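Local structure of reducing end xylose-releasing exo-oligoxylanase (Bacillus halodurans, 1WU4) at residues L59-G63 against G355-Y359; H259-Y265 against F313-H319. The protein hydrolyses xylooligosaccharides of three or more units from their reducing end, releasing xylose with inversion of anomeric configuration. The protein carries 1 engineered substitution. One frame throughout, in Å; residues are numbered along the deposited sequence.

After helices 8-11, 17-20 and 25-40 near the N terminus, the chain forms strands 49-52 and 56-59 and enters the loop holding 59-63, where contact 1 begins. Contact 1 closes only when 355-359 arrives, at the start of helix 358-372, so it encloses 291 residues and most of the (alpha/alpha)6 barrel. Contact 2 is nested inside that span: 259-265, leading into helix 265-278, meets 313-319, leading into helix 320-329, across 47 residues. The two contacts do not touch, their centres about 17 Å apart and their nearest atoms about 5 Å. Contact 1 reaches the probable proton donor Glu70 through Tyr359, and contact 2 contains the probable proton acceptor Asp263.

Contact 1: residues L59-G63 against G355-Y359; sequences LLDTG and GNRRY
Thr62, with chi1 at 55°, sets OG1 between its own backbone N and carbonyl carbon, facing the turn at 355-358, while Tyr359 swings its ring away from its backbone N (chi1 168°) and lays one face against Asp61. The Thr62 hydroxyl accepts a weak bond from Tyr359 N (3.3 Å to OG1) and appears to donate to Asn356 O, a doubtful bond because that carbonyl sits too close to a neighbour in the model. Threonine suits the site because its other branch is apolar: CG2 sits over one face of the Arg358 guanidinium, 3.4 Å from Arg358 NH2. That guanidinium is held by a hydrogen bond from Arg358 NH1 to Gly355 O (2.6 Å), in the guanidinium plane but above the carbonyl plane, and by NH2, which bonds to Lys47 O. A leucine in place of Arg358 would probably leave Gly355 O and Lys47 O without these donors and the Thr62 methyl without its flat cover. On Tyr359, Asp61 CA stands 3.8 Å from the ring centroid, a CH-pi contact, and the carboxylate leans over CD2 and CE2 with its plane 31° from the ring; OD2 bonds to Asn64. Glycine fits at Gly63, since a CB would collide with Arg357 CG. The Tyr359 hydroxyl bonds to Glu70, the probable proton donor, consistent with a second-shell role. The contact thus sets the first turn of helix 358-372 against the loop joining strands 56-59 and 67-68, with Arg358 also packing on Tyr50 of strand 49-52.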
loop_
_atom_site.group_PDB
_atom_site.type_symbol
_atom_site.label_atom_id
_atom_site.label_comp_id
_atom_site.label_asym_id
_atom_site.label_seq_id
_atom_site.Cartn_x
_atom_site.Cartn_y
_atom_site.Cartn_z
ATOM N N LEU A 59 15.069 0.712 -0.503
ATOM C CA LEU A 59 14.524 -0.627 -0.367
ATOM C C LEU A 59 14.755 -1.250 -1.726
ATOM O O LEU A 59 14.419 -0.666 -2.758
ATOM C CB LEU A 59 13.028 -0.614 -0.038
ATOM C CG LEU A 59 12.721 -0.666 1.459
ATOM C CD1 LEU A 59 13.041 0.679 2.085
ATOM C CD2 LEU A 59 11.259 -1.026 1.685
ATOM N N LEU A 60 15.353 -2.432 -1.728
ATOM C CA LEU A 60 15.661 -3.111 -2.970
ATOM C C LEU A 60 14.659 -4.191 -3.326
ATOM O O LEU A 60 14.328 -5.036 -2.492
ATOM C CB LEU A 60 17.054 -3.738 -2.874
ATOM C CG LEU A 60 17.564 -4.518 -4.086
ATOM C CD1 LEU A 60 17.897 -3.552 -5.216
ATOM C CD2 LEU A 60 18.800 -5.317 -3.693
ATOM N N ASP A 61 14.152 -4.147 -4.555
ATOM C CA ASP A 61 13.254 -5.195 -5.004
ATOM C C ASP A 61 14.286 -6.273 -5.288
ATOM O O ASP A 61 14.850 -6.342 -6.382
ATOM C CB ASP A 61 12.531 -4.819 -6.297
ATOM C CG ASP A 61 11.620 -5.928 -6.793
ATOM O OD1 ASP A 61 12.032 -7.105 -6.720
ATOM O OD2 ASP A 61 10.502 -5.627 -7.258
ATOM N N THR A 62 14.560 -7.082 -4.275
ATOM C CA THR A 62 15.555 -8.140 -4.366
ATOM C C THR A 62 15.418 -9.050 -5.583
ATOM O O THR A 62 16.416 -9.540 -6.113
ATOM C CB THR A 62 15.535 -8.996 -3.089
ATOM O OG1 THR A 62 14.207 -9.483 -2.863
ATOM C CG2 THR A 62 15.967 -8.165 -1.888
ATOM N N GLY A 63 14.188 -9.268 -6.034
ATOM C CA GLY A 63 13.971 -10.138 -7.175
ATOM C C GLY A 63 14.259 -9.528 -8.535
ATOM O O GLY A 63 14.795 -10.199 -9.417
ATOM N N GLY A 355 15.239 -15.659 0.650
ATOM C CA GLY A 355 15.625 -15.745 -0.744
ATOM C C GLY A 355 15.640 -14.443 -1.514
ATOM O O GLY A 355 15.293 -13.384 -0.989
ATOM N N ASN A 356 16.031 -14.537 -2.781
ATOM C CA ASN A 356 16.132 -13.378 -3.661
ATOM C C ASN A 356 14.815 -12.669 -3.949
ATOM O O ASN A 356 14.820 -11.530 -4.413
ATOM C CB ASN A 356 16.771 -13.784 -4.992
ATOM C CG ASN A 356 18.099 -14.491 -4.809
ATOM O OD1 ASN A 356 18.963 -14.027 -4.067
ATOM N ND2 ASN A 356 18.273 -15.614 -5.495
ATOM N N ARG A 357 13.688 -13.326 -3.687
ATOM C CA ARG A 357 12.390 -12.705 -3.952
ATOM C C ARG A 357 11.553 -12.425 -2.707
ATOM O O ARG A 357 10.324 -12.436 -2.757
ATOM C CB ARG A 357 11.603 -13.568 -4.937
ATOM C CG ARG A 357 12.088 -13.402 -6.366
ATOM C CD ARG A 357 11.515 -14.450 -7.301
ATOM N NE ARG A 357 11.785 -14.129 -8.701
ATOM C CZ ARG A 357 12.992 -13.891 -9.206
ATOM N NH1 ARG A 357 13.130 -13.606 -10.495
ATOM N NH2 ARG A 357 14.065 -13.933 -8.428
ATOM N N ARG A 358 12.232 -12.138 -1.604
ATOM C CA ARG A 358 11.576 -11.850 -0.334
ATOM C C ARG A 358 10.890 -10.479 -0.293
ATOM O O ARG A 358 9.938 -10.277 0.457
ATOM C CB ARG A 358 12.607 -11.933 0.795
ATOM C CG ARG A 358 13.821 -11.031 0.583
ATOM C CD ARG A 358 14.836 -11.180 1.702
ATOM N NE ARG A 358 15.978 -10.284 1.541
ATOM C CZ ARG A 358 16.909 -10.407 0.599
ATOM N NH1 ARG A 358 16.850 -11.397 -0.282
ATOM N NH2 ARG A 358 17.906 -9.536 0.544
ATOM N N TYR A 359 11.371 -9.550 -1.112
ATOM C CA TYR A 359 10.862 -8.178 -1.159
ATOM C C TYR A 359 9.355 -7.904 -1.045
ATOM O O TYR A 359 8.898 -7.358 -0.036
ATOM C CB TYR A 359 11.395 -7.482 -2.418
ATOM C CG TYR A 359 10.721 -6.163 -2.743
ATOM C CD1 TYR A 359 10.912 -5.033 -1.943
ATOM C CD2 TYR A 359 9.870 -6.054 -3.842
ATOM C CE1 TYR A 359 10.265 -3.826 -2.235
ATOM C CE2 TYR A 359 9.223 -4.859 -4.142
ATOM C CZ TYR A 359 9.423 -3.752 -3.336
ATOM O OH TYR A 359 8.767 -2.579 -3.633
#

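Contact 2: residues H259-Y265 against F313-H319; sequences HFFSDSY and FEEKSLH
A water sits over the centre of one face of the Phe261 ring, between two loops of the (alpha/alpha)6 barrel, which also meet where Phe261 CZ packs on Leu318 CG (3.8 Å). It donates to Tyr265 OH, accepts from Leu318 N and bonds to Ser262 OG, so it links both loops beside the direct Ser317-Tyr265 bond. Ser317 forms an ST turn: OG accepts from His319 N, and it also donates to Tyr265 OH at 2.8 Å. Serine is apt because one small hydroxyl can both brace the turn before helix 320-329, where His319 takes the N-cap position, and reach across. The edge of the His319 ring presents CD2 to Ser262 OG, 3.4 Å away, while its ND1 bonds to Asp361. Ser262 directly precedes Asp263, the probable proton acceptor. Phe261 fills the middle with an apolar ring: Glu315, with CG anti to its backbone N (chi1 175°) and the chain extended beyond it, brings OE2 to 3.8 Å from Phe261 CZ while OE1 is salt-bridged to Arg305, which also forms a cation-pi contact with Phe261. At the outer end the Phe313 ring stands edge-to-face on His259, planes 57° apart, with Phe313 CZ 3.6 Å from His259 NE2.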
loop_
_atom_site.group_PDB
_atom_site.type_symbol
_atom_site.label_atom_id
_atom_site.label_comp_id
_atom_site.label_asym_id
_atom_site.label_seq_id
_atom_site.Cartn_x
_atom_site.Cartn_y
_atom_site.Cartn_z
ATOM N N HIS A 259 -6.651 -10.845 -13.822
ATOM C CA HIS A 259 -6.970 -11.912 -12.882
ATOM C C HIS A 259 -6.529 -11.599 -11.457
ATOM O O HIS A 259 -5.996 -10.520 -11.184
ATOM C CB HIS A 259 -6.325 -13.211 -13.372
ATOM C CG HIS A 259 -6.574 -13.482 -14.823
ATOM N ND1 HIS A 259 -7.837 -13.693 -15.332
ATOM C CD2 HIS A 259 -5.733 -13.513 -15.882
ATOM C CE1 HIS A 259 -7.763 -13.839 -16.644
ATOM N NE2 HIS A 259 -6.496 -13.733 -17.003
ATOM N N PHE A 260 -6.780 -12.535 -10.546
ATOM C CA PHE A 260 -6.393 -12.355 -9.152
ATOM C C PHE A 260 -4.950 -12.806 -9.013
ATOM O O PHE A 260 -4.654 -14.004 -9.034
ATOM C CB PHE A 260 -7.281 -13.184 -8.221
ATOM C CG PHE A 260 -7.034 -12.915 -6.761
ATOM C CD1 PHE A 260 -7.450 -11.719 -6.183
ATOM C CD2 PHE A 260 -6.370 -13.845 -5.969
ATOM C CE1 PHE A 260 -7.209 -11.451 -4.839
ATOM C CE2 PHE A 260 -6.122 -13.587 -4.622
ATOM C CZ PHE A 260 -6.544 -12.387 -4.056
ATOM N N PHE A 261 -4.052 -11.837 -8.890
ATOM C CA PHE A 261 -2.639 -12.135 -8.759
ATOM C C PHE A 261 -1.953 -11.097 -7.869
ATOM O O PHE A 261 -2.610 -10.371 -7.124
ATOM C CB PHE A 261 -1.981 -12.200 -10.145
ATOM C CG PHE A 261 -0.826 -13.170 -10.228
ATOM C CD1 PHE A 261 0.396 -12.768 -10.753
ATOM C CD2 PHE A 261 -0.967 -14.490 -9.796
ATOM C CE1 PHE A 261 1.462 -13.663 -10.847
ATOM C CE2 PHE A 261 0.095 -15.391 -9.888
ATOM C CZ PHE A 261 1.312 -14.974 -10.414
ATOM N N SER A 262 -0.631 -11.022 -7.971
ATOM C CA SER A 262 0.185 -10.135 -7.142
ATOM C C SER A 262 -0.373 -8.780 -6.704
ATOM O O SER A 262 -0.420 -8.496 -5.511
ATOM C CB SER A 262 1.546 -9.951 -7.808
ATOM O OG SER A 262 2.103 -11.221 -8.109
ATOM N N ASP A 263 -0.773 -7.933 -7.648
ATOM C CA ASP A 263 -1.317 -6.620 -7.289
ATOM C C ASP A 263 -2.560 -6.746 -6.410
ATOM O O ASP A 263 -2.696 -6.055 -5.395
ATOM C CB ASP A 263 -1.715 -5.837 -8.547
ATOM C CG ASP A 263 -0.555 -5.103 -9.188
ATOM O OD1 ASP A 263 0.589 -5.591 -9.121
ATOM O OD2 ASP A 263 -0.800 -4.032 -9.786
ATOM N N SER A 264 -3.457 -7.638 -6.827
ATOM C CA SER A 264 -4.743 -7.887 -6.180
ATOM C C SER A 264 -4.723 -8.178 -4.690
ATOM O O SER A 264 -5.663 -7.830 -3.977
ATOM C CB SER A 264 -5.451 -9.067 -6.856
ATOM O OG SER A 264 -5.439 -8.961 -8.265
ATOM N N TYR A 265 -3.674 -8.845 -4.227
ATOM C CA TYR A 265 -3.589 -9.223 -2.825
ATOM C C TYR A 265 -3.778 -8.053 -1.872
ATOM O O TYR A 265 -4.349 -8.208 -0.792
ATOM C CB TYR A 265 -2.248 -9.908 -2.543
ATOM C CG TYR A 265 -1.951 -11.105 -3.425
ATOM C CD1 TYR A 265 -2.959 -11.729 -4.165
ATOM C CD2 TYR A 265 -0.659 -11.626 -3.504
ATOM C CE1 TYR A 265 -2.684 -12.841 -4.962
ATOM C CE2 TYR A 265 -0.378 -12.737 -4.294
ATOM C CZ TYR A 265 -1.390 -13.337 -5.019
ATOM O OH TYR A 265 -1.105 -14.428 -5.802
ATOM N N PHE A 313 -5.695 -21.321 -12.467
ATOM C CA PHE A 313 -4.729 -21.444 -13.553
ATOM C C PHE A 313 -3.725 -22.462 -13.026
ATOM O O PHE A 313 -3.705 -22.748 -11.828
ATOM C CB PHE A 313 -3.984 -20.125 -13.780
ATOM C CG PHE A 313 -4.747 -19.112 -14.578
ATOM C CD1 PHE A 313 -4.531 -18.986 -15.947
ATOM C CD2 PHE A 313 -5.658 -18.262 -13.961
ATOM C CE1 PHE A 313 -5.206 -18.023 -16.691
ATOM C CE2 PHE A 313 -6.342 -17.293 -14.697
ATOM C CZ PHE A 313 -6.114 -17.174 -16.065
ATOM N N GLU A 314 -2.892 -23.006 -13.905
ATOM C CA GLU A 314 -1.877 -23.952 -13.460
ATOM C C GLU A 314 -0.808 -23.180 -12.695
ATOM O O GLU A 314 -0.248 -23.679 -11.721
ATOM C CB GLU A 314 -1.227 -24.658 -14.651
ATOM C CG GLU A 314 -2.111 -25.674 -15.348
ATOM C CD GLU A 314 -1.365 -26.435 -16.425
ATOM O OE1 GLU A 314 -0.331 -27.061 -16.103
ATOM O OE2 GLU A 314 -1.810 -26.409 -17.592
ATOM N N GLU A 315 -0.536 -21.958 -13.141
ATOM C CA GLU A 315 0.479 -21.122 -12.511
ATOM C C GLU A 315 0.235 -20.879 -11.027
ATOM O O GLU A 315 -0.866 -20.513 -10.610
ATOM C CB GLU A 315 0.591 -19.771 -13.233
ATOM C CG GLU A 315 1.558 -18.808 -12.546
ATOM C CD GLU A 315 1.782 -17.518 -13.314
ATOM O OE1 GLU A 315 0.859 -17.059 -14.020
ATOM O OE2 GLU A 315 2.889 -16.950 -13.194
ATOM N N LYS A 316 1.278 -21.092 -10.233
ATOM C CA LYS A 316 1.198 -20.880 -8.798
ATOM C C LYS A 316 1.376 -19.402 -8.484
ATOM O O LYS A 316 1.955 -18.648 -9.267
ATOM C CB LYS A 316 2.302 -21.657 -8.075
ATOM C CG LYS A 316 2.199 -23.169 -8.156
ATOM C CD LYS A 316 1.052 -23.696 -7.316
ATOM C CE LYS A 316 1.109 -25.211 -7.207
ATOM N NZ LYS A 316 2.367 -25.658 -6.545
ATOM N N SER A 317 0.864 -18.995 -7.331
ATOM C CA SER A 317 1.026 -17.627 -6.873
ATOM C C SER A 317 2.532 -17.411 -6.752
ATOM O O SER A 317 3.252 -18.302 -6.294
ATOM C CB SER A 317 0.376 -17.464 -5.500
ATOM O OG SER A 317 0.778 -16.255 -4.879
ATOM N N LEU A 318 3.010 -16.245 -7.169
ATOM C CA LEU A 318 4.433 -15.950 -7.068
ATOM C C LEU A 318 4.743 -15.367 -5.693
ATOM O O LEU A 318 5.909 -15.256 -5.309
ATOM C CB LEU A 318 4.852 -14.959 -8.155
ATOM C CG LEU A 318 4.988 -15.530 -9.569
ATOM C CD1 LEU A 318 5.200 -14.398 -10.560
ATOM C CD2 LEU A 318 6.153 -16.508 -9.615
ATOM N N HIS A 319 3.697 -15.016 -4.949
ATOM C CA HIS A 319 3.858 -14.416 -3.626
ATOM C C HIS A 319 2.825 -14.942 -2.627
ATOM O O HIS A 319 2.020 -14.179 -2.094
ATOM C CB HIS A 319 3.737 -12.893 -3.750
ATOM C CG HIS A 319 4.736 -12.286 -4.683
ATOM N ND1 HIS A 319 6.066 -12.139 -4.353
ATOM C CD2 HIS A 319 4.610 -11.823 -5.950
ATOM C CE1 HIS A 319 6.716 -11.612 -5.377
ATOM N NE2 HIS A 319 5.854 -11.411 -6.357
HETATM O O HOH W 1 1.484 -13.814 -6.985
#